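Local coordinates for protein beta-fructofuranosidase (Arabidopsis thaliana, PDB 2OXB) that hydrolyses terminal non-reducing beta-D-fructofuranoside residues as a cell-wall invertase, using sucrose and 1-kestose as substrates and, less well, neokestose and levan, at residues A[368-373]-A[527-532]; A[156-161]-A[173-178]. The protein carries 1 engineered substitution. All coordinates share one frame; numbering follows the deposited sequence.

Contact 1: residues A[368-373]-A[527-532]; sequences DVEVLF and NAWSMN
In one sheet of the C-terminal beta-sandwich of this family 32 enzyme, Asp-368 and Trp-529 form an antiparallel hydrogen-bonded pair between strands 367-374 and 521-530. Trp-529 N gives a hydrogen bond to Asp-368 O (2.9 Å, N-H...O 164°), while the return bond from Asp-368 N to Trp-529 O is less certain. Further along, Asn-527 N binds Glu-370 O at 2.9 Å. The two side chains of the pair run side by side. CG of Asp-368, anti to its own backbone N (chi1 -172°), lies 3.7 Å from Trp-529 CE3, and the carboxylate plane stands 83° from the ring. Glu-370 OE1 comes to the ring edge in plane, 3.6 Å from Trp-529 CZ3, whereas Asn-527 CB sits over one face, offset toward the rim. At the strand end, Met-531 CG packs 3.6 Å from Asp-368 N. Arg-339 makes a cation-pi contact with Trp-529 and a salt bridge to Asp-368 OD2, which Arg-476 also binds. The indole thus turns C-H edges to two acidic side chains, a probably favourable electrostatic fit, and the buried charge of Asp-368 is likely to be offset by the two arginines.

Contact 2: residues A[156-161]-A[173-178]; sequences KWRVII and TYTSKD
Val-159 O is gripped by two donors from the neighbouring strand: Thr-173 OG1 at 3.0 Å and Tyr-174 N at 3.1 Å. They reach the carbonyl from opposite faces of its plane, the hydroxyl tilted 30° from it. OG1 stands anti to the backbone N of Thr-173 (chi1 165°), which turns the hydroxyl to that oxygen. A valine here would probably leave Val-159 O with the Tyr-174 amide as its sole donor from this strand. CB of the same threonine meets Ile-160 CG2 at 3.6 Å, the two side chains crossing at a slant.

Toward the other end, Trp-157 and Ser-176 form an antiparallel hydrogen-bonded pair. Trp-157 N reaches a lone pair of Ser-176 O (3.0 Å, N-H...O 159°), and Ser-176 N answers to Trp-157 O. Trp-157 CB and Ser-176 CB touch at 3.8 Å. Ser-176 O also lies at the edge of the indole, near its plane. Ile-161 CD1 approaches Tyr-174 CD1 at 4.0 Å, these side chains too running at a slant.

Farther out, Phe-179 meets the Trp-157 ring edge-to-face and Ser-176 OG bonds to Lys-181 O. Arg-158, whose side chain leaves the sheet on the face of Thr-173 and Thr-175, makes a salt bridge to Asp-252 through NH1. The strands form a beta hairpin in the N-terminal beta-propeller, and the Ile-161 side chain lies about 5 Å from that of Arg-144, a substrate-binding residue. The reciprocal amide-to-carbonyl bonds of Trp-157 and Ser-176 thus set the register at one end, while at the other Val-159 O accepts two hydrogen bonds, one of them from a threonine that also supplies an apolar contact.

In the fold
From the N terminus the chain first builds the beta-propeller, where contact 2 closes a short hairpin: strands 157-165 and 168-176 are sequence neighbours, with only 11 residues between the segments. Contact 1 opens much later, in the C-terminal sandwich, and spans 153 residues that include strands of both of its sheets before 521-530 returns beside 367-374. The two closures lie in series, neither nested nor crossing. The centres of contact 1 and contact 2 are 45 Å apart and their nearest atoms about 33 Å, on opposite sides of the chain's centre. Contact 2 is thus local and lies near a substrate-binding arginine without touching the sugar, whereas contact 1 joins an early and a late strand of its domain, away from the annotated sites.

Contact 1: residues A[368-373]-A[527-532]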
ATOM      1  N   ASP A 368       8.342 -13.925   9.805  1.00 27.22           N
ATOM      2  CA  ASP A 368       8.659 -12.511   9.936  1.00 27.49           C
ATOM      3  C   ASP A 368      10.176 -12.401  10.054  1.00 28.44           C
ATOM      4  O   ASP A 368      10.767 -12.848  11.049  1.00 27.63           O
ATOM      5  CB  ASP A 368       8.003 -11.950  11.199  1.00 28.47           C
ATOM      6  CG  ASP A 368       8.120 -10.440  11.300  1.00 31.31           C
ATOM      7  OD1 ASP A 368       9.182  -9.889  10.939  1.00 33.24           O
ATOM      8  OD2 ASP A 368       7.156  -9.795  11.763  1.00 32.66           O
ATOM      9  N   VAL A 369      10.817 -11.818   9.045  1.00 28.35           N
ATOM     10  CA  VAL A 369      12.266 -11.674   9.091  1.00 29.27           C
ATOM     11  C   VAL A 369      12.611 -10.282   9.572  1.00 28.67           C
ATOM     12  O   VAL A 369      11.813  -9.367   9.443  1.00 28.33           O
ATOM     13  CB  VAL A 369      12.920 -11.874   7.712  1.00 29.74           C
ATOM     14  CG1 VAL A 369      14.426 -12.068   7.888  1.00 28.67           C
ATOM     15  CG2 VAL A 369      12.288 -13.050   6.993  1.00 26.85           C
ATOM     16  N   GLU A 370      13.802 -10.120  10.125  1.00 30.22           N
ATOM     17  CA  GLU A 370      14.213  -8.814  10.614  1.00 32.40           C
ATOM     18  C   GLU A 370      15.723  -8.828  10.906  1.00 32.45           C
ATOM     19  O   GLU A 370      16.202  -9.607  11.729  1.00 32.95           O
ATOM     20  CB  GLU A 370      13.387  -8.462  11.861  1.00 32.40           C
ATOM     21  CG  GLU A 370      13.457  -7.009  12.278  1.00 36.47           C
ATOM     22  CD  GLU A 370      12.424  -6.643  13.331  1.00 39.98           C
ATOM     23  OE1 GLU A 370      11.238  -7.005  13.150  1.00 41.63           O
ATOM     24  OE2 GLU A 370      12.786  -5.984  14.339  1.00 40.78           O
ATOM     25  N   VAL A 371      16.470  -7.978  10.206  1.00 33.58           N
ATOM     26  CA  VAL A 371      17.927  -7.908  10.361  1.00 33.11           C
ATOM     27  C   VAL A 371      18.396  -6.491  10.679  1.00 33.28           C
ATOM     28  O   VAL A 371      17.702  -5.507  10.411  1.00 34.32           O
ATOM     29  CB  VAL A 371      18.659  -8.350   9.055  1.00 32.85           C
ATOM     30  CG1 VAL A 371      20.099  -8.720   9.353  1.00 32.00           C
ATOM     31  CG2 VAL A 371      17.922  -9.503   8.399  1.00 32.87           C
ATOM     32  N   LEU A 372      19.589  -6.395  11.249  1.00 33.13           N
ATOM     33  CA  LEU A 372      20.182  -5.109  11.575  1.00 32.12           C
ATOM     34  C   LEU A 372      21.632  -5.208  11.117  1.00 32.64           C
ATOM     35  O   LEU A 372      22.488  -5.708  11.841  1.00 33.09           O
ATOM     36  CB  LEU A 372      20.091  -4.848  13.084  1.00 31.78           C
ATOM     37  CG  LEU A 372      19.214  -3.669  13.552  1.00 33.96           C
ATOM     38  CD1 LEU A 372      17.756  -3.891  13.176  1.00 32.95           C
ATOM     39  CD2 LEU A 372      19.347  -3.504  15.069  1.00 33.21           C
ATOM     40  N   PHE A 373      21.892  -4.753   9.896  1.00 32.04           N
ATOM     41  CA  PHE A 373      23.231  -4.811   9.329  1.00 32.88           C
ATOM     42  C   PHE A 373      24.115  -3.675   9.828  1.00 35.10           C
ATOM     43  O   PHE A 373      23.653  -2.547  10.018  1.00 35.74           O
ATOM     44  CB  PHE A 373      23.172  -4.759   7.802  1.00 31.42           C
ATOM     45  CG  PHE A 373      22.509  -5.951   7.167  1.00 30.47           C
ATOM     46  CD1 PHE A 373      23.145  -7.182   7.128  1.00 31.44           C
ATOM     47  CD2 PHE A 373      21.260  -5.824   6.557  1.00 30.32           C
ATOM     48  CE1 PHE A 373      22.549  -8.269   6.482  1.00 31.24           C
ATOM     49  CE2 PHE A 373      20.657  -6.896   5.912  1.00 28.84           C
ATOM     50  CZ  PHE A 373      21.300  -8.118   5.873  1.00 30.14           C
ATOM     51  N   ASN A 527      16.408 -11.695  13.745  1.00 39.36           N
ATOM     52  CA  ASN A 527      15.364 -12.525  14.315  1.00 38.41           C
ATOM     53  C   ASN A 527      14.333 -12.940  13.268  1.00 37.96           C
ATOM     54  O   ASN A 527      13.724 -12.113  12.586  1.00 36.34           O
ATOM     55  CB  ASN A 527      14.663 -11.806  15.484  1.00 39.01           C
ATOM     56  CG  ASN A 527      15.567 -11.620  16.700  1.00 39.18           C
ATOM     57  OD1 ASN A 527      15.095 -11.325  17.798  1.00 39.47           O
ATOM     58  ND2 ASN A 527      16.867 -11.787  16.505  1.00 40.08           N
ATOM     59  N   ALA A 528      14.168 -14.247  13.146  1.00 38.84           N
ATOM     60  CA  ALA A 528      13.219 -14.833  12.223  1.00 39.67           C
ATOM     61  C   ALA A 528      12.159 -15.518  13.086  1.00 40.22           C
ATOM     62  O   ALA A 528      12.479 -16.363  13.932  1.00 41.18           O
ATOM     63  CB  ALA A 528      13.922 -15.857  11.343  1.00 39.53           C
ATOM     64  N   TRP A 529      10.904 -15.145  12.890  1.00 38.85           N
ATOM     65  CA  TRP A 529       9.837 -15.752  13.657  1.00 38.06           C
ATOM     66  C   TRP A 529       8.892 -16.486  12.727  1.00 36.48           C
ATOM     67  O   TRP A 529       8.405 -15.910  11.758  1.00 34.74           O
ATOM     68  CB  TRP A 529       9.050 -14.688  14.420  1.00 41.71           C
ATOM     69  CG  TRP A 529       9.865 -13.903  15.374  1.00 44.47           C
ATOM     70  CD1 TRP A 529      10.422 -14.346  16.533  1.00 45.92           C
ATOM     71  CD2 TRP A 529      10.217 -12.524  15.258  1.00 45.94           C
ATOM     72  NE1 TRP A 529      11.105 -13.328  17.150  1.00 47.67           N
ATOM     73  CE2 TRP A 529      10.997 -12.196  16.386  1.00 47.05           C
ATOM     74  CE3 TRP A 529       9.956 -11.534  14.304  1.00 46.20           C
ATOM     75  CZ2 TRP A 529      11.512 -10.912  16.591  1.00 47.30           C
ATOM     76  CZ3 TRP A 529      10.467 -10.259  14.507  1.00 45.88           C
ATOM     77  CH2 TRP A 529      11.240  -9.960  15.642  1.00 46.87           C
ATOM     78  N   SER A 530       8.646 -17.763  13.012  1.00 34.97           N
ATOM     79  CA  SER A 530       7.711 -18.533  12.206  1.00 34.21           C
ATOM     80  C   SER A 530       6.363 -17.855  12.432  1.00 33.50           C
ATOM     81  O   SER A 530       6.140 -17.264  13.491  1.00 33.07           O
ATOM     82  CB  SER A 530       7.661 -19.995  12.665  1.00 34.76           C
ATOM     83  OG  SER A 530       8.775 -20.736  12.183  1.00 29.35           O
ATOM     84  N   MET A 531       5.474 -17.925  11.445  1.00 33.44           N
ATOM     85  CA  MET A 531       4.161 -17.282  11.551  1.00 33.66           C
ATOM     86  C   MET A 531       2.970 -18.218  11.350  1.00 34.11           C
ATOM     87  O   MET A 531       2.772 -18.772  10.264  1.00 33.54           O
ATOM     88  CB  MET A 531       4.052 -16.142  10.534  1.00 33.11           C
ATOM     89  CG  MET A 531       4.977 -14.954  10.766  1.00 32.83           C
ATOM     90  SD  MET A 531       4.342 -13.782  11.984  1.00 33.03           S
ATOM     91  CE  MET A 531       3.029 -12.996  11.060  1.00 31.44           C
ATOM     92  N   ASN A 532       2.180 -18.371  12.411  1.00 33.81           N
ATOM     93  CA  ASN A 532       0.984 -19.200  12.391  1.00 34.89           C
ATOM     94  C   ASN A 532      -0.027 -18.555  11.461  1.00 37.21           C
ATOM     95  O   ASN A 532       0.117 -17.392  11.066  1.00 37.13           O
ATOM     96  CB  ASN A 532       0.363 -19.291  13.783  1.00 34.62           C
ATOM     97  CG  ASN A 532       1.272 -19.967  14.782  1.00 33.59           C
ATOM     98  OD1 ASN A 532       1.140 -19.767  15.986  1.00 31.01           O
ATOM     99  ND2 ASN A 532       2.195 -20.786  14.287  1.00 34.29           N
TER

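Contact 2: residues A[156-161]-A[173-178]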
ATOM      1  N   LYS A 156     -19.766  23.304   5.532  1.00 36.18           N
ATOM      2  CA  LYS A 156     -19.498  22.800   4.196  1.00 36.13           C
ATOM      3  C   LYS A 156     -18.654  21.538   4.161  1.00 34.95           C
ATOM      4  O   LYS A 156     -17.464  21.564   4.457  1.00 34.28           O
ATOM      5  CB  LYS A 156     -18.841  23.911   3.374  1.00 38.32           C
ATOM      6  CG  LYS A 156     -19.684  25.191   3.330  1.00 40.85           C
ATOM      7  CD  LYS A 156     -18.859  26.437   3.038  1.00 42.60           C
ATOM      8  CE  LYS A 156     -19.720  27.710   3.140  1.00 43.10           C
ATOM      9  NZ  LYS A 156     -20.314  27.940   4.494  1.00 39.99           N
ATOM     10  N   TRP A 157     -19.286  20.427   3.802  1.00 34.65           N
ATOM     11  CA  TRP A 157     -18.574  19.162   3.705  1.00 35.49           C
ATOM     12  C   TRP A 157     -17.815  19.128   2.385  1.00 34.59           C
ATOM     13  O   TRP A 157     -18.339  19.526   1.348  1.00 33.18           O
ATOM     14  CB  TRP A 157     -19.545  17.976   3.785  1.00 36.49           C
ATOM     15  CG  TRP A 157     -19.994  17.656   5.180  1.00 37.54           C
ATOM     16  CD1 TRP A 157     -21.092  18.154   5.836  1.00 37.53           C
ATOM     17  CD2 TRP A 157     -19.327  16.798   6.108  1.00 38.20           C
ATOM     18  NE1 TRP A 157     -21.145  17.655   7.116  1.00 37.67           N
ATOM     19  CE2 TRP A 157     -20.074  16.821   7.310  1.00 38.42           C
ATOM     20  CE3 TRP A 157     -18.167  16.011   6.043  1.00 39.09           C
ATOM     21  CZ2 TRP A 157     -19.698  16.083   8.442  1.00 39.14           C
ATOM     22  CZ3 TRP A 157     -17.789  15.278   7.168  1.00 38.83           C
ATOM     23  CH2 TRP A 157     -18.558  15.322   8.354  1.00 39.03           C
ATOM     24  N   ARG A 158     -16.573  18.663   2.425  1.00 35.26           N
ATOM     25  CA  ARG A 158     -15.771  18.601   1.212  1.00 35.32           C
ATOM     26  C   ARG A 158     -15.320  17.174   0.925  1.00 34.89           C
ATOM     27  O   ARG A 158     -15.118  16.378   1.841  1.00 35.07           O
ATOM     28  CB  ARG A 158     -14.554  19.544   1.324  1.00 36.17           C
ATOM     29  CG  ARG A 158     -14.907  21.051   1.373  1.00 36.73           C
ATOM     30  CD  ARG A 158     -14.294  21.732   2.593  1.00 38.19           C
ATOM     31  NE  ARG A 158     -14.718  23.124   2.787  1.00 39.68           N
ATOM     32  CZ  ARG A 158     -14.222  24.177   2.133  1.00 39.09           C
ATOM     33  NH1 ARG A 158     -13.271  24.017   1.223  1.00 37.93           N
ATOM     34  NH2 ARG A 158     -14.672  25.398   2.400  1.00 37.56           N
ATOM     35  N   VAL A 159     -15.212  16.854  -0.362  1.00 33.17           N
ATOM     36  CA  VAL A 159     -14.764  15.543  -0.824  1.00 30.55           C
ATOM     37  C   VAL A 159     -14.210  15.735  -2.234  1.00 30.90           C
ATOM     38  O   VAL A 159     -14.506  16.735  -2.889  1.00 32.29           O
ATOM     39  CB  VAL A 159     -15.912  14.503  -0.867  1.00 29.07           C
ATOM     40  CG1 VAL A 159     -16.859  14.783  -2.029  1.00 27.36           C
ATOM     41  CG2 VAL A 159     -15.330  13.106  -0.987  1.00 27.86           C
ATOM     42  N   ILE A 160     -13.393  14.799  -2.697  1.00 29.36           N
ATOM     43  CA  ILE A 160     -12.824  14.913  -4.030  1.00 28.46           C
ATOM     44  C   ILE A 160     -12.993  13.624  -4.822  1.00 29.82           C
ATOM     45  O   ILE A 160     -13.060  12.526  -4.259  1.00 31.33           O
ATOM     46  CB  ILE A 160     -11.338  15.260  -3.967  1.00 28.28           C
ATOM     47  CG1 ILE A 160     -10.619  14.261  -3.065  1.00 23.78           C
ATOM     48  CG2 ILE A 160     -11.157  16.707  -3.480  1.00 27.95           C
ATOM     49  CD1 ILE A 160      -9.123  14.416  -3.053  1.00 22.20           C
ATOM     50  N   ILE A 161     -13.063  13.758  -6.137  1.00 28.81           N
ATOM     51  CA  ILE A 161     -13.237  12.596  -6.987  1.00 29.17           C
ATOM     52  C   ILE A 161     -12.134  12.589  -8.015  1.00 27.80           C
ATOM     53  O   ILE A 161     -11.579  13.633  -8.333  1.00 29.23           O
ATOM     54  CB  ILE A 161     -14.619  12.620  -7.677  1.00 30.13           C
ATOM     55  CG1 ILE A 161     -15.721  12.571  -6.615  1.00 31.41           C
ATOM     56  CG2 ILE A 161     -14.776  11.424  -8.592  1.00 31.32           C
ATOM     57  CD1 ILE A 161     -15.922  13.875  -5.888  1.00 31.11           C
ATOM     58  N   THR A 173     -13.663  18.453  -6.662  1.00 28.95           N
ATOM     59  CA  THR A 173     -14.279  18.506  -5.352  1.00 29.13           C
ATOM     60  C   THR A 173     -15.712  19.009  -5.382  1.00 30.20           C
ATOM     61  O   THR A 173     -16.097  19.787  -6.250  1.00 31.24           O
ATOM     62  CB  THR A 173     -13.440  19.369  -4.396  1.00 29.21           C
ATOM     63  OG1 THR A 173     -14.219  19.699  -3.242  1.00 30.52           O
ATOM     64  CG2 THR A 173     -12.967  20.627  -5.086  1.00 28.41           C
ATOM     65  N   TYR A 174     -16.510  18.529  -4.438  1.00 30.72           N
ATOM     66  CA  TYR A 174     -17.907  18.927  -4.329  1.00 30.05           C
ATOM     67  C   TYR A 174     -18.166  19.341  -2.895  1.00 31.01           C
ATOM     68  O   TYR A 174     -17.942  18.557  -1.976  1.00 30.91           O
ATOM     69  CB  TYR A 174     -18.858  17.765  -4.643  1.00 28.51           C
ATOM     70  CG  TYR A 174     -19.205  17.550  -6.093  1.00 25.14           C
ATOM     71  CD1 TYR A 174     -18.298  16.955  -6.963  1.00 25.32           C
ATOM     72  CD2 TYR A 174     -20.461  17.913  -6.585  1.00 23.79           C
ATOM     73  CE1 TYR A 174     -18.623  16.717  -8.293  1.00 25.83           C
ATOM     74  CE2 TYR A 174     -20.804  17.689  -7.914  1.00 25.83           C
ATOM     75  CZ  TYR A 174     -19.876  17.088  -8.768  1.00 26.87           C
ATOM     76  OH  TYR A 174     -20.184  16.868 -10.099  1.00 28.02           O
ATOM     77  N   THR A 175     -18.628  20.567  -2.699  1.00 32.65           N
ATOM     78  CA  THR A 175     -18.948  21.027  -1.359  1.00 33.42           C
ATOM     79  C   THR A 175     -20.377  20.565  -1.114  1.00 34.24           C
ATOM     80  O   THR A 175     -21.180  20.492  -2.045  1.00 34.44           O
ATOM     81  CB  THR A 175     -18.869  22.578  -1.239  1.00 33.81           C
ATOM     82  OG1 THR A 175     -19.696  23.193  -2.237  1.00 34.19           O
ATOM     83  CG2 THR A 175     -17.432  23.050  -1.414  1.00 33.99           C
ATOM     84  N   SER A 176     -20.695  20.233   0.131  1.00 36.05           N
ATOM     85  CA  SER A 176     -22.042  19.781   0.463  1.00 36.86           C
ATOM     86  C   SER A 176     -22.636  20.609   1.581  1.00 36.95           C
ATOM     87  O   SER A 176     -21.982  20.895   2.580  1.00 37.61           O
ATOM     88  CB  SER A 176     -22.039  18.305   0.877  1.00 39.04           C
ATOM     89  OG  SER A 176     -23.350  17.823   1.097  1.00 38.48           O
ATOM     90  N   LYS A 177     -23.891  20.990   1.396  1.00 37.34           N
ATOM     91  CA  LYS A 177     -24.610  21.778   2.379  1.00 36.25           C
ATOM     92  C   LYS A 177     -24.705  20.970   3.670  1.00 34.74           C
ATOM     93  O   LYS A 177     -24.189  21.381   4.704  1.00 33.33           O
ATOM     94  CB  LYS A 177     -26.013  22.086   1.843  1.00 36.44           C
ATOM     95  CG  LYS A 177     -26.071  22.466   0.362  1.00 33.88           C
ATOM     96  CD  LYS A 177     -25.300  23.743   0.077  1.00 32.33           C
ATOM     97  CE  LYS A 177     -25.793  24.430  -1.186  1.00 30.99           C
ATOM     98  NZ  LYS A 177     -27.161  25.015  -1.047  1.00 29.00           N
ATOM     99  N   ASP A 178     -25.366  19.813   3.576  1.00 35.59           N
ATOM    100  CA  ASP A 178     -25.577  18.884   4.693  1.00 37.09           C
ATOM    101  C   ASP A 178     -25.466  17.416   4.283  1.00 35.89           C
ATOM    102  O   ASP A 178     -26.331  16.608   4.619  1.00 34.92           O
ATOM    103  CB  ASP A 178     -26.958  19.103   5.316  1.00 39.05           C
ATOM    104  CG  ASP A 178     -28.039  19.368   4.270  1.00 42.20           C
ATOM    105  OD1 ASP A 178     -28.044  18.685   3.203  1.00 39.81           O
ATOM    106  OD2 ASP A 178     -28.889  20.260   4.532  1.00 42.00           O
TER